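Local coordinates for protein carboxypeptidase A (Helicoverpa armigera, PDB 1JQG) that probably removes amino acids from the C-terminal ends of peptides as a zinc metallocarboxypeptidase, here in its proenzyme form with the activation peptide still attached, at residues Thr164-Ala169 with Arg296-Leu301; Val51-Val56 with Pro60-Val65; Arg235-Thr240 with Phe280-Ser285. All blocks are in the same frame, centred on the assembly; numbering follows the deposited sequence.

Contact 1: Thr164-Ala169 with Arg296-Leu301; sequences TNFQDA and RNRMAL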
# COMPACT_ATOMS: atom_id res chain seq x y z
N THR A 164 16.69 18.37 14.27
CA THR A 164 18.06 18.13 14.72
C THR A 164 18.90 17.43 13.66
O THR A 164 19.96 16.85 13.91
CB THR A 164 18.07 17.26 15.99
OG1 THR A 164 17.22 16.12 15.70
CG2 THR A 164 17.57 18.09 17.16
N ASN A 165 18.44 17.44 12.42
CA ASN A 165 19.12 16.81 11.31
C ASN A 165 19.59 15.39 11.57
O ASN A 165 20.72 14.98 11.25
CB ASN A 165 20.29 17.72 10.92
CG ASN A 165 20.95 17.30 9.60
OD1 ASN A 165 20.26 17.06 8.60
ND2 ASN A 165 22.28 17.19 9.64
N PHE A 166 18.74 14.56 12.18
CA PHE A 166 19.07 13.19 12.53
C PHE A 166 20.34 13.02 13.35
O PHE A 166 20.93 11.92 13.32
CB PHE A 166 19.13 12.36 11.23
CG PHE A 166 17.79 11.84 10.78
CD1 PHE A 166 16.78 12.73 10.43
CD2 PHE A 166 17.51 10.49 10.69
CE1 PHE A 166 15.54 12.27 10.02
CE2 PHE A 166 16.27 10.04 10.28
CZ PHE A 166 15.27 10.92 9.93
N GLN A 167 20.73 14.04 14.10
CA GLN A 167 21.95 14.09 14.87
C GLN A 167 21.75 13.62 16.30
O GLN A 167 22.63 12.99 16.86
CB GLN A 167 22.50 15.52 14.87
CG GLN A 167 22.87 16.06 13.50
CD GLN A 167 23.97 15.30 12.80
OE1 GLN A 167 23.73 14.17 12.36
NE2 GLN A 167 25.11 16.00 12.73
N ASP A 168 20.61 13.94 16.89
CA ASP A 168 20.30 13.57 18.26
C ASP A 168 19.71 12.16 18.23
O ASP A 168 18.51 12.00 17.96
CB ASP A 168 19.36 14.58 18.90
CG ASP A 168 19.08 14.33 20.36
OD1 ASP A 168 17.97 14.67 20.83
OD2 ASP A 168 19.96 13.80 21.06
N ALA A 169 20.52 11.17 18.60
CA ALA A 169 20.13 9.78 18.59
C ALA A 169 19.15 9.39 19.68
O ALA A 169 18.53 8.34 19.64
CB ALA A 169 21.39 8.92 18.64
N ARG A 296 18.07 1.32 12.09
CA ARG A 296 17.45 0.27 12.89
C ARG A 296 17.74 0.45 14.38
O ARG A 296 16.98 -0.05 15.20
CB ARG A 296 17.91 -1.14 12.47
CG ARG A 296 19.42 -1.35 12.58
CD ARG A 296 19.83 -2.72 12.10
NE ARG A 296 21.23 -2.77 11.66
CZ ARG A 296 21.70 -3.67 10.80
NH1 ARG A 296 20.82 -4.55 10.31
NH2 ARG A 296 22.98 -3.64 10.45
N ASN A 297 18.81 1.18 14.69
CA ASN A 297 19.23 1.48 16.04
C ASN A 297 18.21 2.28 16.84
O ASN A 297 18.12 2.14 18.06
CB ASN A 297 20.53 2.30 16.01
CG ASN A 297 21.13 2.44 17.40
OD1 ASN A 297 21.46 1.48 18.12
ND2 ASN A 297 21.28 3.71 17.78
N ARG A 298 17.38 3.09 16.19
CA ARG A 298 16.37 3.86 16.89
C ARG A 298 15.01 3.99 16.21
O ARG A 298 14.22 4.86 16.58
CB ARG A 298 16.95 5.25 17.21
CG ARG A 298 17.26 6.09 15.97
CD ARG A 298 18.12 7.28 16.42
NE ARG A 298 18.45 8.13 15.30
CZ ARG A 298 17.89 9.26 14.93
NH1 ARG A 298 16.88 9.74 15.66
NH2 ARG A 298 18.33 9.94 13.86
N MET A 299 14.68 3.12 15.28
CA MET A 299 13.38 3.10 14.62
C MET A 299 12.27 2.60 15.56
O MET A 299 12.34 1.44 15.99
CB MET A 299 13.37 2.18 13.38
CG MET A 299 12.12 2.37 12.53
SD MET A 299 12.11 1.51 10.97
CE MET A 299 13.39 2.43 10.07
N ALA A 300 11.32 3.50 15.86
CA ALA A 300 10.25 3.11 16.79
C ALA A 300 9.00 2.59 16.07
O ALA A 300 8.32 1.73 16.64
CB ALA A 300 9.84 4.25 17.71
N LEU A 301 8.71 3.10 14.88
CA LEU A 301 7.48 2.73 14.19
C LEU A 301 7.71 2.69 12.67
O LEU A 301 8.43 3.57 12.14
CB LEU A 301 6.34 3.73 14.46
CG LEU A 301 4.99 3.48 13.83
CD1 LEU A 301 4.31 2.16 14.22
CD2 LEU A 301 4.03 4.63 14.18
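Arg-298 NH1, which has Asp-168 O near it, is gripped by two groups outside the two segments: a salt bridge to Asp-212 OD2 on strand 212-216 and a hydrogen bond to Lys-171 O. Asp-168 O is 3.6 Å from Arg-298 NH1 but over one face of the guanidinium, where its dipole may still favour the positive group, without a bond. Ala-169 CA sits over that face as well. Further back along the side chain, Arg-298 CD lies 3.4 Å from Ala-169 O, while Ala-169 CB is a looser neighbour at 4.3 Å from that CD.

The other terminal nitrogen, Arg-298 NH2, turns to Phe-166. It comes to 3.3 Å from Phe-166 CD2, meeting the ring obliquely, with the ring and guanidinium planes 70° apart. Phe-166 CB lies at the guanidinium edge, in its plane. Phe-166 O is also 3.3 Å from Arg-298 NH2, yet the angle is too poor for a hydrogen bond.

The reach comes from the arginine's shape. With chi1 at 65° the side chain leaves flanked by both its backbone neighbours, runs extended from CG to NE, and a chi4 of 100° swings the guanidinium across it.

Across the contact, a type I' turn from Thr-164 to Gln-167, closed by a backbone bond of 2.9 Å from Gln-167 N to Thr-164 O, sets Phe-166 in place; its ring also meets His-295 and rests on Ile-214. The result is a surface contact at the N-terminal ends of the neighbouring parallel strands 173-178 and 299-307, in the central mixed sheet of the zinc carboxypeptidase fold, where the loop leading into the first meets the lead-in to the second.

Contact 2: Val51-Val56 with Pro60-Val65; sequences VWSDAV and PGKVLV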
# COMPACT_ATOMS: atom_id res chain seq x y z
N VAL A 51 -6.67 -11.27 -7.73
CA VAL A 51 -7.41 -11.26 -6.47
C VAL A 51 -7.29 -9.94 -5.73
O VAL A 51 -6.23 -9.61 -5.16
CB VAL A 51 -6.90 -12.38 -5.54
CG1 VAL A 51 -7.70 -12.40 -4.24
CG2 VAL A 51 -7.00 -13.71 -6.28
N TRP A 52 -8.31 -9.12 -5.82
CA TRP A 52 -8.35 -7.83 -5.12
C TRP A 52 -8.48 -8.01 -3.61
O TRP A 52 -7.81 -7.33 -2.86
CB TRP A 52 -9.54 -7.01 -5.64
CG TRP A 52 -9.38 -6.53 -7.04
CD1 TRP A 52 -8.33 -6.80 -7.89
CD2 TRP A 52 -10.29 -5.73 -7.80
NE1 TRP A 52 -8.54 -6.21 -9.11
CE2 TRP A 52 -9.75 -5.54 -9.07
CE3 TRP A 52 -11.52 -5.13 -7.51
CZ2 TRP A 52 -10.38 -4.78 -10.06
CZ3 TRP A 52 -12.16 -4.38 -8.50
CH2 TRP A 52 -11.58 -4.21 -9.77
N SER A 53 -9.31 -8.98 -3.19
CA SER A 53 -9.50 -9.26 -1.76
C SER A 53 -9.84 -10.72 -1.55
O SER A 53 -10.64 -11.30 -2.28
CB SER A 53 -10.60 -8.39 -1.13
OG SER A 53 -11.76 -8.48 -1.95
N ASP A 54 -9.21 -11.35 -0.56
CA ASP A 54 -9.46 -12.76 -0.28
C ASP A 54 -10.83 -13.03 0.31
O ASP A 54 -11.41 -12.34 1.15
CB ASP A 54 -8.35 -13.29 0.64
CG ASP A 54 -7.02 -13.50 -0.10
OD1 ASP A 54 -6.09 -12.69 0.14
OD2 ASP A 54 -6.99 -14.48 -0.88
N ALA A 55 -11.43 -14.13 -0.10
CA ALA A 55 -12.69 -14.62 0.43
C ALA A 55 -12.50 -15.29 1.80
O ALA A 55 -11.60 -16.09 1.97
CB ALA A 55 -13.34 -15.66 -0.47
N VAL A 56 -13.38 -14.96 2.75
CA VAL A 56 -13.41 -15.58 4.06
C VAL A 56 -14.83 -15.55 4.57
O VAL A 56 -15.53 -14.58 4.28
CB VAL A 56 -12.44 -14.82 4.98
CG1 VAL A 56 -13.09 -13.57 5.57
CG2 VAL A 56 -11.86 -15.70 6.06
N PRO A 60 -16.99 -11.59 2.01
CA PRO A 60 -16.71 -12.03 0.65
C PRO A 60 -15.61 -11.26 -0.06
O PRO A 60 -15.39 -10.07 0.20
CB PRO A 60 -18.02 -11.85 -0.13
CG PRO A 60 -18.92 -11.05 0.72
CD PRO A 60 -18.44 -11.26 2.14
N GLY A 61 -14.86 -11.92 -0.92
CA GLY A 61 -13.75 -11.27 -1.59
C GLY A 61 -14.09 -10.90 -3.01
O GLY A 61 -15.17 -11.19 -3.50
N LYS A 62 -13.20 -10.11 -3.63
CA LYS A 62 -13.37 -9.66 -4.99
C LYS A 62 -12.21 -10.11 -5.89
O LYS A 62 -11.05 -10.08 -5.48
CB LYS A 62 -13.55 -8.15 -5.01
CG LYS A 62 -14.87 -7.70 -4.44
CD LYS A 62 -15.28 -6.30 -4.87
CE LYS A 62 -16.52 -5.86 -4.09
NZ LYS A 62 -16.82 -4.40 -4.11
N VAL A 63 -12.56 -10.55 -7.11
CA VAL A 63 -11.52 -10.99 -8.05
C VAL A 63 -11.80 -10.51 -9.46
O VAL A 63 -12.96 -10.51 -9.90
CB VAL A 63 -11.38 -12.54 -7.97
CG1 VAL A 63 -12.74 -13.20 -8.14
CG2 VAL A 63 -10.33 -13.12 -8.90
N LEU A 64 -10.74 -10.03 -10.14
CA LEU A 64 -10.88 -9.60 -11.53
C LEU A 64 -10.63 -10.74 -12.51
O LEU A 64 -9.58 -11.34 -12.49
CB LEU A 64 -9.88 -8.46 -11.79
CG LEU A 64 -9.94 -7.81 -13.18
CD1 LEU A 64 -11.28 -7.09 -13.28
CD2 LEU A 64 -8.76 -6.89 -13.32
N VAL A 65 -11.63 -11.14 -13.27
CA VAL A 65 -11.56 -12.28 -14.16
C VAL A 65 -11.64 -11.88 -15.64
O VAL A 65 -12.55 -11.18 -16.10
CB VAL A 65 -12.71 -13.28 -13.89
CG1 VAL A 65 -12.66 -14.44 -14.90
CG2 VAL A 65 -12.77 -13.68 -12.41
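A chi1 of 50° folds Ser-53 OG back over its own main chain, which turns the hydroxyl across to the backbone of Lys-62; Trp-52 CG, by contrast, lies anti to the carbonyl carbon (chi1 -69°), laying the indole beside Leu-64. Lys-62 N gives its main bond to Ser-53 OG, at 2.7 Å, and a weak one to Ser-53 O. In return Lys-62 O takes Ser-53 N at 3.1 Å, a fairly straight bond (162°) in the carbonyl plane and on a lone pair, plus a weak bond from Trp-52 N, where the strand turns its corner.

With an alanine at Ser-53 the hydroxyl is gone, and Lys-62 N would probably be left with the weak bond to the carbonyl at that position.

Gly-61 offers its bare CA, 3.2 Å from Ser-53 O, as a CA-H...O contact. Leu-64 CB meets the indole obliquely, 3.7 Å from Trp-52 NE1, and Leu-64 CD1 approaches Trp-52 CZ2. Val-51 and Val-63 form an antiparallel non-hydrogen-bonded pair, their CG2 atoms 4.3 Å apart, on the face packed against helices 34-46 and 70-80.

Around Trp-52 stand Phe-395, edge-to-face, and Tyr-233, while Lys-62 NZ makes salt bridges to Glu-87 of the same propeptide sheet and Asp-393 of the enzyme. A serine hydroxyl and one sound backbone bond thus join the strands, whereas the indole reaches the enzyme and the ammonium spans both parts, with Ser-53 about 8 Å from the predicted catalytic Glu-382 (side chain to side chain), consistent with an activation peptide that shields the active site.

Contact 3: Arg235-Thr240 with Phe280-Ser285; sequences RKNRAT and FSEPES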
# COMPACT_ATOMS: atom_id res chain seq x y z
N ARG A 235 0.30 -3.97 -10.33
CA ARG A 235 0.75 -3.82 -8.94
C ARG A 235 2.23 -4.13 -8.73
O ARG A 235 2.82 -3.73 -7.73
CB ARG A 235 -0.10 -4.72 -8.03
CG ARG A 235 -0.06 -6.19 -8.39
CD ARG A 235 -1.01 -7.01 -7.51
NE ARG A 235 -0.51 -7.07 -6.14
CZ ARG A 235 -0.52 -8.18 -5.41
NH1 ARG A 235 -0.99 -9.29 -5.97
NH2 ARG A 235 -0.08 -8.20 -4.15
N LYS A 236 2.82 -4.96 -9.56
CA LYS A 236 4.20 -5.39 -9.39
C LYS A 236 5.16 -4.34 -9.94
O LYS A 236 4.83 -3.30 -10.53
CB LYS A 236 4.38 -6.74 -10.10
CG LYS A 236 3.52 -7.86 -9.58
CD LYS A 236 3.83 -9.20 -10.23
CE LYS A 236 3.41 -9.18 -11.71
NZ LYS A 236 3.91 -10.44 -12.34
N ASN A 237 6.47 -4.59 -9.83
CA ASN A 237 7.43 -3.69 -10.47
C ASN A 237 7.55 -4.06 -11.96
O ASN A 237 6.63 -4.71 -12.50
CB ASN A 237 8.76 -3.78 -9.78
CG ASN A 237 9.52 -5.09 -9.95
OD1 ASN A 237 8.93 -6.12 -10.32
ND2 ASN A 237 10.83 -5.17 -9.70
N ARG A 238 8.58 -3.54 -12.64
CA ARG A 238 8.69 -3.80 -14.08
C ARG A 238 9.94 -4.59 -14.46
O ARG A 238 10.65 -4.26 -15.41
CB ARG A 238 8.62 -2.45 -14.81
CG ARG A 238 7.31 -1.71 -14.67
CD ARG A 238 6.12 -2.44 -15.28
NE ARG A 238 6.18 -2.41 -16.74
CZ ARG A 238 5.44 -3.18 -17.53
NH1 ARG A 238 4.56 -4.06 -17.03
NH2 ARG A 238 5.64 -3.02 -18.83
N ALA A 239 10.27 -5.60 -13.67
CA ALA A 239 11.51 -6.36 -13.88
C ALA A 239 11.38 -7.38 -15.00
O ALA A 239 10.41 -8.16 -15.06
CB ALA A 239 11.95 -7.07 -12.60
N THR A 240 12.40 -7.36 -15.87
CA THR A 240 12.42 -8.30 -17.02
C THR A 240 13.44 -9.39 -16.75
O THR A 240 14.00 -9.51 -15.65
CB THR A 240 12.77 -7.59 -18.32
OG1 THR A 240 13.95 -6.80 -18.14
CG2 THR A 240 11.69 -6.61 -18.76
N PHE A 280 15.01 -9.77 -1.65
CA PHE A 280 15.65 -8.54 -2.07
C PHE A 280 16.38 -8.67 -3.40
O PHE A 280 17.41 -8.05 -3.69
CB PHE A 280 16.60 -8.04 -0.99
CG PHE A 280 15.93 -7.76 0.33
CD1 PHE A 280 16.14 -8.61 1.41
CD2 PHE A 280 15.09 -6.69 0.50
CE1 PHE A 280 15.53 -8.37 2.62
CE2 PHE A 280 14.48 -6.46 1.71
CZ PHE A 280 14.69 -7.30 2.79
N SER A 281 15.78 -9.39 -4.35
CA SER A 281 16.29 -9.48 -5.71
C SER A 281 15.99 -8.24 -6.54
O SER A 281 16.67 -7.91 -7.50
CB SER A 281 15.69 -10.73 -6.37
OG SER A 281 14.31 -10.60 -6.56
N GLU A 282 14.95 -7.50 -6.14
CA GLU A 282 14.58 -6.28 -6.84
C GLU A 282 15.24 -5.08 -6.18
O GLU A 282 15.41 -5.09 -4.95
CB GLU A 282 13.05 -6.15 -6.86
CG GLU A 282 12.34 -7.34 -7.42
CD GLU A 282 12.97 -7.88 -8.70
OE1 GLU A 282 13.12 -7.06 -9.62
OE2 GLU A 282 13.27 -9.11 -8.65
N PRO A 283 15.62 -4.08 -6.97
CA PRO A 283 16.21 -2.86 -6.49
C PRO A 283 15.30 -2.02 -5.61
O PRO A 283 15.79 -1.43 -4.64
CB PRO A 283 16.57 -2.10 -7.78
CG PRO A 283 15.54 -2.57 -8.75
CD PRO A 283 15.41 -4.05 -8.45
N GLU A 284 13.99 -2.07 -5.85
CA GLU A 284 13.03 -1.30 -5.08
C GLU A 284 12.96 -1.77 -3.62
O GLU A 284 12.86 -0.98 -2.68
CB GLU A 284 11.64 -1.38 -5.71
CG GLU A 284 11.53 -0.72 -7.08
CD GLU A 284 11.95 -1.63 -8.23
OE1 GLU A 284 12.13 -1.13 -9.36
OE2 GLU A 284 12.16 -2.83 -8.04
N SER A 285 12.96 -3.07 -3.41
CA SER A 285 12.95 -3.65 -2.08
C SER A 285 14.31 -3.53 -1.40
O SER A 285 14.46 -3.43 -0.18
CB SER A 285 12.49 -5.11 -2.16
OG SER A 285 13.40 -5.86 -2.93
O HOH W 1 10.59 -2.17 -11.70
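Asn-237 CB starts beside a carboxylate, 3.9 Å from Glu-284 OE2. The turn at chi1 (69°) then aims the amide at the 280-285 segment. At the tip the two ends part. OD1 accepts from Val-251 N, and this fixes which way round the amide sits; ND2 then faces two carboxylates and bonds to both. Asn-237 ND2 to Glu-282 OE1 is 3.0 Å, with the acceptor almost exactly in the amide plane, on the anti side of the carboxylate and somewhat out of its plane. Asn-237 ND2 to Glu-284 OE2 is 3.2 Å and straighter (159°), but that oxygen is met from above the carboxylate plane. Both carboxylates stand nearly perpendicular to the amide.

Glu-282 occupies the N-cap position of helix 283-294 and Glu-284 lies in its first turn, so the asparagine ties the loop 235-240 to the start of that helix. If both acids are ionised, the shared NH2 group is likely to ease the repulsion between them.

Glu-282 doubles back at chi2 (-44°), which brings OE1 over to Ala-239 CB as well; its other oxygen, Glu-282 OE2, accepts from Ser-281 OG at 2.8 Å and bonds to Tyr-242 OH. Ser-285 OG donates to Glu-282 O at 3.0 Å, from above the carbonyl plane. The remaining oxygen of the second acid, Glu-284 OE1, accepts from Phe-151 N and from a water, whose oxygen is 3.0 Å from that OE1 and in turn accepts from Arg-238 N.

In the fold
Contact 1 lies at the surface and contact 3 is buried, both in the zinc carboxypeptidase portion; contact 2, partly buried, belongs to the activation peptide. Contact 3 falls within the loop closed by contact 1, and the two are joined in the chain by helix 283-294, which leads into strand 299-307, yet their centres are 28 Å apart. Contacts 2 and 3 come to about 5 Å between nearest atoms without touching, near the zinc side of the enzyme, whereas contact 1 is on the opposite side of the chain's centre from contact 2. Chemistry follows place: outside, van der Waals and oblique ring contact round an arginine whose polar bonds go elsewhere; strand pairing in the propeptide; amide-carboxylate bonds in the interior.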